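Phospholipase A1 (Salmonella typhi, PDB 7EZZ) hydrolyses ester-linked acyl chains of phospholipids in the bacterial outer membrane, as a calcium-binding beta-barrel enzyme with phospholipase A1 and A2 activity. Local coordinates at residues L121-M126 with R149-N154; G155-E160 with I187-G192. One frame throughout, in Å; residues are numbered along the deposited sequence.

Interaction 1: L121-M126 with R149-N154; sequences LRDVEM and RLMAEN
Arg149 reaches across to two acids of the neighbouring strand, Asp123 and Glu125, and both meet its guanidinium at the edge, in or near its plane. Glu125 OE2 takes two bonds at once: it is 2.7 Å from Arg149 NE and also accepts from NH2. The carboxylate is turned 66° from the guanidinium, and NE approaches OE2 from above the carboxylate plane. The same Arg149 NH2 gives its other bond to Asp123 OD2 at 2.9 Å, nearly straight and on the anti lone pair of that oxygen. The bend at chi3 of Arg149 (66°) swings the head group over toward the acids after an extended start. Met151 follows on the same face, its CE 3.7 Å from Arg122 CB.

These residues belong to a two-stranded antiparallel hairpin, 119-132 with 142-154, in the wall of the outer-membrane barrel. Its register slips at a classic beta bulge: Arg122 N and Asp123 N both donate to Met151 O, the first bond being 2.7 Å long. Beyond the bulge, Met151 N returns a bond to Asp123 O, and Glu125 and Arg149 pair through both backbone bonds. The opposite face is apolar, with Val124 CG1 4.0 Å from Leu150 CD2 and Leu121 CD1 packed near Leu150 CB. At the end of the ladder a salt bridge, with only a weak hydrogen bond, joins Arg122 NE to Glu153 OE2 at 3.5 Å.

A second shell fixes the buried charges. Ser5 OG and the backbone N of Ile7, from the N-terminal segment and helix 6-11, bind Asp123, and hydroxyls of Tyr23 and Tyr147 hold Glu125 OE1. Glu160, a third acid, forms a salt bridge with Arg149 NH1, and the three carboxylates together probably balance the buried positive charge.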
ATOM      1  N   LEU B 121      20.118 -23.338   0.413  1.00 31.22           N
ATOM      2  CA  LEU B 121      19.669 -22.230  -0.452  1.00 30.08           C
ATOM      3  C   LEU B 121      18.211 -22.520  -0.772  1.00 32.24           C
ATOM      4  O   LEU B 121      17.915 -23.608  -1.201  1.00 31.77           O
ATOM      5  CB  LEU B 121      20.550 -22.168  -1.695  1.00 28.13           C
ATOM      6  CG  LEU B 121      20.190 -21.099  -2.711  1.00 27.79           C
ATOM      7  CD1 LEU B 121      20.532 -19.723  -2.209  1.00 24.69           C
ATOM      8  CD2 LEU B 121      20.901 -21.374  -4.010  1.00 27.40           C
ATOM      9  N   ARG B 122      17.338 -21.559  -0.507  1.00 34.87           N
ATOM     10  CA  ARG B 122      15.900 -21.829  -0.669  1.00 34.05           C
ATOM     11  C   ARG B 122      15.325 -20.969  -1.773  1.00 33.33           C
ATOM     12  O   ARG B 122      14.448 -21.428  -2.441  1.00 34.62           O
ATOM     13  CB  ARG B 122      15.184 -21.439   0.619  1.00 36.62           C
ATOM     14  CG  ARG B 122      15.233 -22.494   1.705  1.00 35.05           C
ATOM     15  CD  ARG B 122      14.734 -23.768   1.102  1.00 39.71           C
ATOM     16  NE  ARG B 122      14.812 -24.854   2.040  1.00 43.66           N
ATOM     17  CZ  ARG B 122      14.362 -26.060   1.796  1.00 42.74           C
ATOM     18  NH1 ARG B 122      13.797 -26.334   0.639  1.00 39.18           N
ATOM     19  NH2 ARG B 122      14.477 -26.988   2.717  1.00 46.07           N
ATOM     20  N   ASP B 123      15.781 -19.736  -1.900  1.00 33.23           N
ATOM     21  CA  ASP B 123      15.197 -18.822  -2.914  1.00 28.85           C
ATOM     22  C   ASP B 123      16.279 -18.247  -3.827  1.00 26.04           C
ATOM     23  O   ASP B 123      17.271 -17.736  -3.304  1.00 24.08           O
ATOM     24  CB  ASP B 123      14.492 -17.649  -2.232  1.00 28.04           C
ATOM     25  CG  ASP B 123      13.136 -17.965  -1.631  1.00 28.07           C
ATOM     26  OD1 ASP B 123      12.887 -19.129  -1.315  1.00 27.91           O
ATOM     27  OD2 ASP B 123      12.352 -17.033  -1.478  1.00 27.52           O
ATOM     28  N   VAL B 124      16.075 -18.334  -5.131  1.00 23.39           N
ATOM     29  CA  VAL B 124      16.974 -17.690  -6.130  1.00 23.17           C
ATOM     30  C   VAL B 124      16.077 -16.741  -6.925  1.00 23.33           C
ATOM     31  O   VAL B 124      15.123 -17.226  -7.532  1.00 23.26           O
ATOM     32  CB  VAL B 124      17.670 -18.714  -7.042  1.00 24.00           C
ATOM     33  CG1 VAL B 124      18.570 -18.031  -8.056  1.00 22.52           C
ATOM     34  CG2 VAL B 124      18.454 -19.739  -6.245  1.00 23.21           C
ATOM     35  N   GLU B 125      16.364 -15.455  -6.944  1.00 23.89           N
ATOM     36  CA  GLU B 125      15.457 -14.501  -7.627  1.00 25.24           C
ATOM     37  C   GLU B 125      16.255 -13.573  -8.543  1.00 26.89           C
ATOM     38  O   GLU B 125      17.295 -13.081  -8.109  1.00 27.77           O
ATOM     39  CB  GLU B 125      14.715 -13.716  -6.547  1.00 24.61           C
ATOM     40  CG  GLU B 125      13.615 -12.813  -7.051  1.00 25.65           C
ATOM     41  CD  GLU B 125      12.898 -12.111  -5.918  1.00 24.80           C
ATOM     42  OE1 GLU B 125      12.664 -10.909  -6.022  1.00 26.09           O
ATOM     43  OE2 GLU B 125      12.596 -12.772  -4.932  1.00 24.59           O
ATOM     44  N   MET B 126      15.775 -13.349  -9.754  1.00 28.60           N
ATOM     45  CA  MET B 126      16.428 -12.428 -10.719  1.00 31.34           C
ATOM     46  C   MET B 126      15.389 -11.406 -11.183  1.00 25.91           C
ATOM     47  O   MET B 126      14.309 -11.843 -11.552  1.00 22.89           O
ATOM     48  CB  MET B 126      16.913 -13.202 -11.946  1.00 37.59           C
ATOM     49  CG  MET B 126      18.100 -14.092 -11.678  1.00 46.98           C
ATOM     50  SD  MET B 126      18.403 -15.206 -13.064  1.00 55.66           S
ATOM     51  CE  MET B 126      16.991 -16.296 -12.917  1.00 56.26           C
ATOM     52  N   ARG B 149      18.338 -11.876  -5.788  1.00 30.14           N
ATOM     53  CA  ARG B 149      18.122 -12.110  -4.372  1.00 28.18           C
ATOM     54  C   ARG B 149      18.358 -13.596  -4.128  1.00 29.62           C
ATOM     55  O   ARG B 149      17.816 -14.436  -4.854  1.00 35.27           O
ATOM     56  CB  ARG B 149      16.714 -11.662  -3.957  1.00 29.48           C
ATOM     57  CG  ARG B 149      16.426 -11.703  -2.458  1.00 29.03           C
ATOM     58  CD  ARG B 149      14.975 -11.376  -2.134  1.00 27.09           C
ATOM     59  NE  ARG B 149      14.064 -12.391  -2.640  1.00 27.39           N
ATOM     60  CZ  ARG B 149      13.779 -13.534  -2.015  1.00 30.07           C
ATOM     61  NH1 ARG B 149      14.309 -13.790  -0.824  1.00 31.24           N
ATOM     62  NH2 ARG B 149      12.951 -14.407  -2.568  1.00 30.13           N
ATOM     63  N   LEU B 150      19.205 -13.904  -3.134  1.00 26.70           N
ATOM     64  CA  LEU B 150      19.475 -15.277  -2.727  1.00 24.36           C
ATOM     65  C   LEU B 150      19.164 -15.436  -1.240  1.00 23.82           C
ATOM     66  O   LEU B 150      19.702 -14.708  -0.422  1.00 22.93           O
ATOM     67  CB  LEU B 150      20.955 -15.578  -2.942  1.00 24.14           C
ATOM     68  CG  LEU B 150      21.518 -15.296  -4.329  1.00 23.58           C
ATOM     69  CD1 LEU B 150      23.039 -15.234  -4.291  1.00 21.94           C
ATOM     70  CD2 LEU B 150      21.019 -16.346  -5.308  1.00 22.88           C
ATOM     71  N   MET B 151      18.320 -16.404  -0.889  1.00 23.78           N
ATOM     72  CA  MET B 151      17.995 -16.646   0.508  1.00 25.54           C
ATOM     73  C   MET B 151      18.355 -18.087   0.872  1.00 26.60           C
ATOM     74  O   MET B 151      17.976 -19.046   0.181  1.00 26.80           O
ATOM     75  CB  MET B 151      16.516 -16.361   0.832  1.00 27.81           C
ATOM     76  CG  MET B 151      16.143 -16.533   2.312  1.00 28.30           C
ATOM     77  SD  MET B 151      15.807 -18.270   2.864  1.00 32.24           S
ATOM     78  CE  MET B 151      14.068 -18.456   2.430  1.00 31.83           C
ATOM     79  N   ALA B 152      19.048 -18.210   2.010  1.00 27.33           N
ATOM     80  CA  ALA B 152      19.441 -19.486   2.582  1.00 30.46           C
ATOM     81  C   ALA B 152      19.055 -19.551   4.067  1.00 30.38           C
ATOM     82  O   ALA B 152      18.987 -18.535   4.743  1.00 29.91           O
ATOM     83  CB  ALA B 152      20.923 -19.666   2.353  1.00 29.62           C
ATOM     84  N   GLU B 153      18.807 -20.764   4.568  1.00 32.16           N
ATOM     85  CA  GLU B 153      18.437 -21.017   5.951  1.00 37.70           C
ATOM     86  C   GLU B 153      19.335 -22.105   6.569  1.00 40.21           C
ATOM     87  O   GLU B 153      19.991 -22.864   5.864  1.00 42.98           O
ATOM     88  CB  GLU B 153      16.917 -21.219   6.005  1.00 39.03           C
ATOM     89  CG  GLU B 153      16.432 -22.425   6.784  1.00 45.16           C
ATOM     90  CD  GLU B 153      16.058 -23.596   5.893  1.00 47.45           C
ATOM     91  OE1 GLU B 153      16.869 -24.519   5.807  1.00 54.69           O
ATOM     92  OE2 GLU B 153      14.967 -23.584   5.292  1.00 48.05           O
ATOM     93  N   ASN B 154      19.422 -22.126   7.910  1.00 43.07           N
ATOM     94  CA  ASN B 154      20.233 -23.056   8.695  1.00 42.65           C
ATOM     95  C   ASN B 154      19.738 -23.013  10.143  1.00 45.93           C
ATOM     96  O   ASN B 154      20.071 -22.090  10.892  1.00 48.29           O
ATOM     97  CB  ASN B 154      21.722 -22.697   8.642  1.00 42.33           C
ATOM     98  CG  ASN B 154      22.643 -23.593   9.443  1.00 41.83           C
ATOM     99  OD1 ASN B 154      22.280 -24.698   9.847  1.00 39.41           O
ATOM    100  ND2 ASN B 154      23.853 -23.120   9.665  1.00 39.44           N
TER

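Interaction 2: G155-E160 with I187-G192; sequences GNWLVE and IGYHLG
Two adjacent antiparallel strands of the barrel wall, 157-167 and 183-191, meet here near their ends, where Trp157 and Tyr189 form a cross-strand aromatic pair on one face of the sheet. The two are a non-hydrogen-bonded pair, and their rings make an edge-to-face contact with planes 53° apart. Tyr189 presents its CD1 edge over the indole face, 3.4 Å from Trp157 CE2, while CE1 of the tyrosine lies equally near Trp157 NE1. Each ring leans toward the other strand: Trp157 CG lies beside its own backbone N (chi1 -67°), whereas Tyr189 CG is turned to the carbonyl side (chi1 -171°).

The indole is touched from another direction by Ile187, whose CG2 meets its edge, in the ring plane, 3.7 Å from Trp157 CZ3. Asn156 continues the row past the tyrosine, its CB 3.5 Å from Tyr189 CE1 and its amide almost perpendicular to the phenol ring. In an outer-membrane beta-barrel such as this one, tryptophan and tyrosine near strand ends often form aromatic girdles at the membrane interface, and this surface pair is consistent with that pattern.

Backbone bonds set the register. Gly188 N donates to Leu158 O at 2.8 Å in a nearly straight bond, Leu158 N answers to Gly188 O, and His190 N binds Asn156 O at 2.9 Å. Leu158 and Gly188 therefore form a hydrogen-bonded pair, with Leu158 turned to the other face; its CB lies 4.1 Å from Gly188 O. His190 ND1 bonds to Gly192 O within its own segment, and its ring makes an edge-to-face contact with Phe257. Trp119 of strand 119-132 packs against Trp157 and Val159, and Leu196 of strand 194-203 against Tyr189.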
ATOM      1  N   GLY B 155      18.940 -24.021  10.532  1.00 43.38           N
ATOM      2  CA  GLY B 155      18.327 -24.061  11.853  1.00 42.39           C
ATOM      3  C   GLY B 155      17.475 -22.816  12.112  1.00 42.38           C
ATOM      4  O   GLY B 155      16.511 -22.573  11.390  1.00 40.70           O
ATOM      5  N   ASN B 156      17.886 -22.000  13.096  1.00 39.57           N
ATOM      6  CA  ASN B 156      17.106 -20.839  13.498  1.00 33.64           C
ATOM      7  C   ASN B 156      17.501 -19.591  12.712  1.00 32.60           C
ATOM      8  O   ASN B 156      16.935 -18.520  12.958  1.00 34.48           O
ATOM      9  CB  ASN B 156      17.262 -20.538  14.982  1.00 31.88           C
ATOM     10  CG  ASN B 156      16.650 -21.596  15.866  1.00 33.04           C
ATOM     11  OD1 ASN B 156      15.595 -22.153  15.553  1.00 30.74           O
ATOM     12  ND2 ASN B 156      17.305 -21.845  16.987  1.00 32.07           N
ATOM     13  N   TRP B 157      18.427 -19.753  11.753  1.00 29.23           N
ATOM     14  CA  TRP B 157      18.967 -18.641  10.989  1.00 27.15           C
ATOM     15  C   TRP B 157      18.354 -18.550   9.591  1.00 26.98           C
ATOM     16  O   TRP B 157      17.985 -19.556   8.984  1.00 26.21           O
ATOM     17  CB  TRP B 157      20.489 -18.766  10.892  1.00 30.09           C
ATOM     18  CG  TRP B 157      21.189 -18.602  12.202  1.00 29.41           C
ATOM     19  CD1 TRP B 157      21.510 -19.582  13.099  1.00 29.01           C
ATOM     20  CD2 TRP B 157      21.651 -17.362  12.764  1.00 29.16           C
ATOM     21  NE1 TRP B 157      22.112 -19.026  14.196  1.00 29.49           N
ATOM     22  CE2 TRP B 157      22.230 -17.672  14.014  1.00 28.89           C
ATOM     23  CE3 TRP B 157      21.595 -16.021  12.354  1.00 29.76           C
ATOM     24  CZ2 TRP B 157      22.764 -16.690  14.849  1.00 27.93           C
ATOM     25  CZ3 TRP B 157      22.146 -15.055  13.169  1.00 29.57           C
ATOM     26  CH2 TRP B 157      22.711 -15.388  14.403  1.00 30.02           C
ATOM     27  N   LEU B 158      18.222 -17.308   9.102  1.00 25.04           N
ATOM     28  CA  LEU B 158      17.936 -17.023   7.706  1.00 22.60           C
ATOM     29  C   LEU B 158      18.906 -15.919   7.275  1.00 23.23           C
ATOM     30  O   LEU B 158      19.154 -14.987   8.044  1.00 23.69           O
ATOM     31  CB  LEU B 158      16.474 -16.590   7.632  1.00 21.76           C
ATOM     32  CG  LEU B 158      15.926 -16.135   6.278  1.00 22.21           C
ATOM     33  CD1 LEU B 158      14.433 -16.496   6.158  1.00 22.37           C
ATOM     34  CD2 LEU B 158      16.132 -14.633   6.086  1.00 19.70           C
ATOM     35  N   VAL B 159      19.522 -16.088   6.104  1.00 21.40           N
ATOM     36  CA  VAL B 159      20.457 -15.086   5.519  1.00 20.89           C
ATOM     37  C   VAL B 159      20.005 -14.778   4.099  1.00 20.23           C
ATOM     38  O   VAL B 159      19.834 -15.682   3.352  1.00 17.81           O
ATOM     39  CB  VAL B 159      21.921 -15.546   5.514  1.00 20.23           C
ATOM     40  CG1 VAL B 159      22.838 -14.397   5.177  1.00 18.71           C
ATOM     41  CG2 VAL B 159      22.321 -16.166   6.822  1.00 20.47           C
ATOM     42  N   GLU B 160      19.856 -13.508   3.775  1.00 23.56           N
ATOM     43  CA  GLU B 160      19.415 -13.092   2.427  1.00 25.75           C
ATOM     44  C   GLU B 160      20.433 -12.095   1.877  1.00 25.85           C
ATOM     45  O   GLU B 160      20.735 -11.143   2.546  1.00 24.38           O
ATOM     46  CB  GLU B 160      17.987 -12.553   2.530  1.00 28.44           C
ATOM     47  CG  GLU B 160      17.330 -12.167   1.225  1.00 36.95           C
ATOM     48  CD  GLU B 160      15.935 -11.563   1.326  1.00 46.20           C
ATOM     49  OE1 GLU B 160      15.792 -10.370   1.077  1.00 49.73           O
ATOM     50  OE2 GLU B 160      14.984 -12.291   1.616  1.00 47.94           O
ATOM     51  N   ILE B 187      19.668 -10.598   7.773  1.00 31.44           N
ATOM     52  CA  ILE B 187      19.838 -11.709   8.705  1.00 28.79           C
ATOM     53  C   ILE B 187      18.622 -11.814   9.632  1.00 28.00           C
ATOM     54  O   ILE B 187      18.214 -10.841  10.270  1.00 26.33           O
ATOM     55  CB  ILE B 187      21.154 -11.592   9.500  1.00 28.30           C
ATOM     56  CG1 ILE B 187      22.377 -11.394   8.601  1.00 26.12           C
ATOM     57  CG2 ILE B 187      21.335 -12.807  10.391  1.00 30.01           C
ATOM     58  CD1 ILE B 187      23.676 -11.780   9.266  1.00 25.04           C
ATOM     59  N   GLY B 188      18.023 -13.010   9.683  1.00 28.35           N
ATOM     60  CA  GLY B 188      16.895 -13.275  10.565  1.00 27.47           C
ATOM     61  C   GLY B 188      17.253 -14.349  11.579  1.00 26.90           C
ATOM     62  O   GLY B 188      17.985 -15.278  11.253  1.00 30.31           O
ATOM     63  N   TYR B 189      16.763 -14.203  12.811  1.00 27.88           N
ATOM     64  CA  TYR B 189      16.993 -15.192  13.854  1.00 28.36           C
ATOM     65  C   TYR B 189      15.685 -15.525  14.581  1.00 29.52           C
ATOM     66  O   TYR B 189      15.030 -14.633  15.119  1.00 34.29           O
ATOM     67  CB  TYR B 189      18.109 -14.758  14.810  1.00 27.55           C
ATOM     68  CG  TYR B 189      18.476 -15.882  15.739  1.00 29.09           C
ATOM     69  CD1 TYR B 189      19.149 -16.986  15.262  1.00 30.39           C
ATOM     70  CD2 TYR B 189      18.078 -15.900  17.067  1.00 29.28           C
ATOM     71  CE1 TYR B 189      19.443 -18.072  16.074  1.00 30.82           C
ATOM     72  CE2 TYR B 189      18.350 -16.980  17.890  1.00 29.55           C
ATOM     73  CZ  TYR B 189      19.067 -18.055  17.402  1.00 30.84           C
ATOM     74  OH  TYR B 189      19.347 -19.123  18.202  1.00 33.47           O
ATOM     75  N   HIS B 190      15.300 -16.805  14.611  1.00 29.45           N
ATOM     76  CA  HIS B 190      14.078 -17.203  15.294  1.00 31.62           C
ATOM     77  C   HIS B 190      14.387 -17.691  16.715  1.00 35.33           C
ATOM     78  O   HIS B 190      14.871 -18.820  16.888  1.00 38.07           O
ATOM     79  CB  HIS B 190      13.371 -18.295  14.498  1.00 34.25           C
ATOM     80  CG  HIS B 190      11.931 -18.001  14.244  1.00 42.24           C
ATOM     81  ND1 HIS B 190      10.997 -17.846  15.273  1.00 44.68           N
ATOM     82  CD2 HIS B 190      11.247 -17.867  13.084  1.00 42.74           C
ATOM     83  CE1 HIS B 190       9.803 -17.603  14.758  1.00 41.28           C
ATOM     84  NE2 HIS B 190       9.929 -17.608  13.407  1.00 43.31           N
ATOM     85  N   LEU B 191      14.102 -16.840  17.719  1.00 33.58           N
ATOM     86  CA  LEU B 191      14.280 -17.193  19.122  1.00 34.99           C
ATOM     87  C   LEU B 191      12.912 -17.502  19.746  1.00 35.37           C
ATOM     88  O   LEU B 191      12.223 -16.606  20.242  1.00 40.52           O
ATOM     89  CB  LEU B 191      15.025 -16.047  19.825  1.00 34.58           C
ATOM     90  CG  LEU B 191      15.134 -16.086  21.352  1.00 36.63           C
ATOM     91  CD1 LEU B 191      16.155 -17.107  21.834  1.00 35.14           C
ATOM     92  CD2 LEU B 191      15.453 -14.696  21.893  1.00 41.57           C
ATOM     93  N   GLY B 192      12.512 -18.781  19.717  1.00 31.54           N
ATOM     94  CA  GLY B 192      11.150 -19.127  20.079  1.00 30.57           C
ATOM     95  C   GLY B 192      10.178 -18.524  19.065  1.00 33.87           C
ATOM     96  O   GLY B 192      10.358 -18.708  17.859  1.00 35.31           O
TER

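In the fold
Interactions 1 and 2 lie in series along the chain, their centres about 13 Å apart, and share neighbouring strands of one barrel sheet: 142-154 of the first runs beside 157-167 of the second. They join directly through a probable backbone hydrogen bond from Val159 to Ala152 and through the Arg149-Glu160 salt bridge; Lys186 carries the charged network one strand further. Both are partly buried and similarly far from the chain's centre, but their chemistry differs: interaction 1 has a buried charged network on the face turned to the N-terminal helix, whereas interaction 2 relies on aromatic and apolar side-chain contacts on the surface, near strand ends.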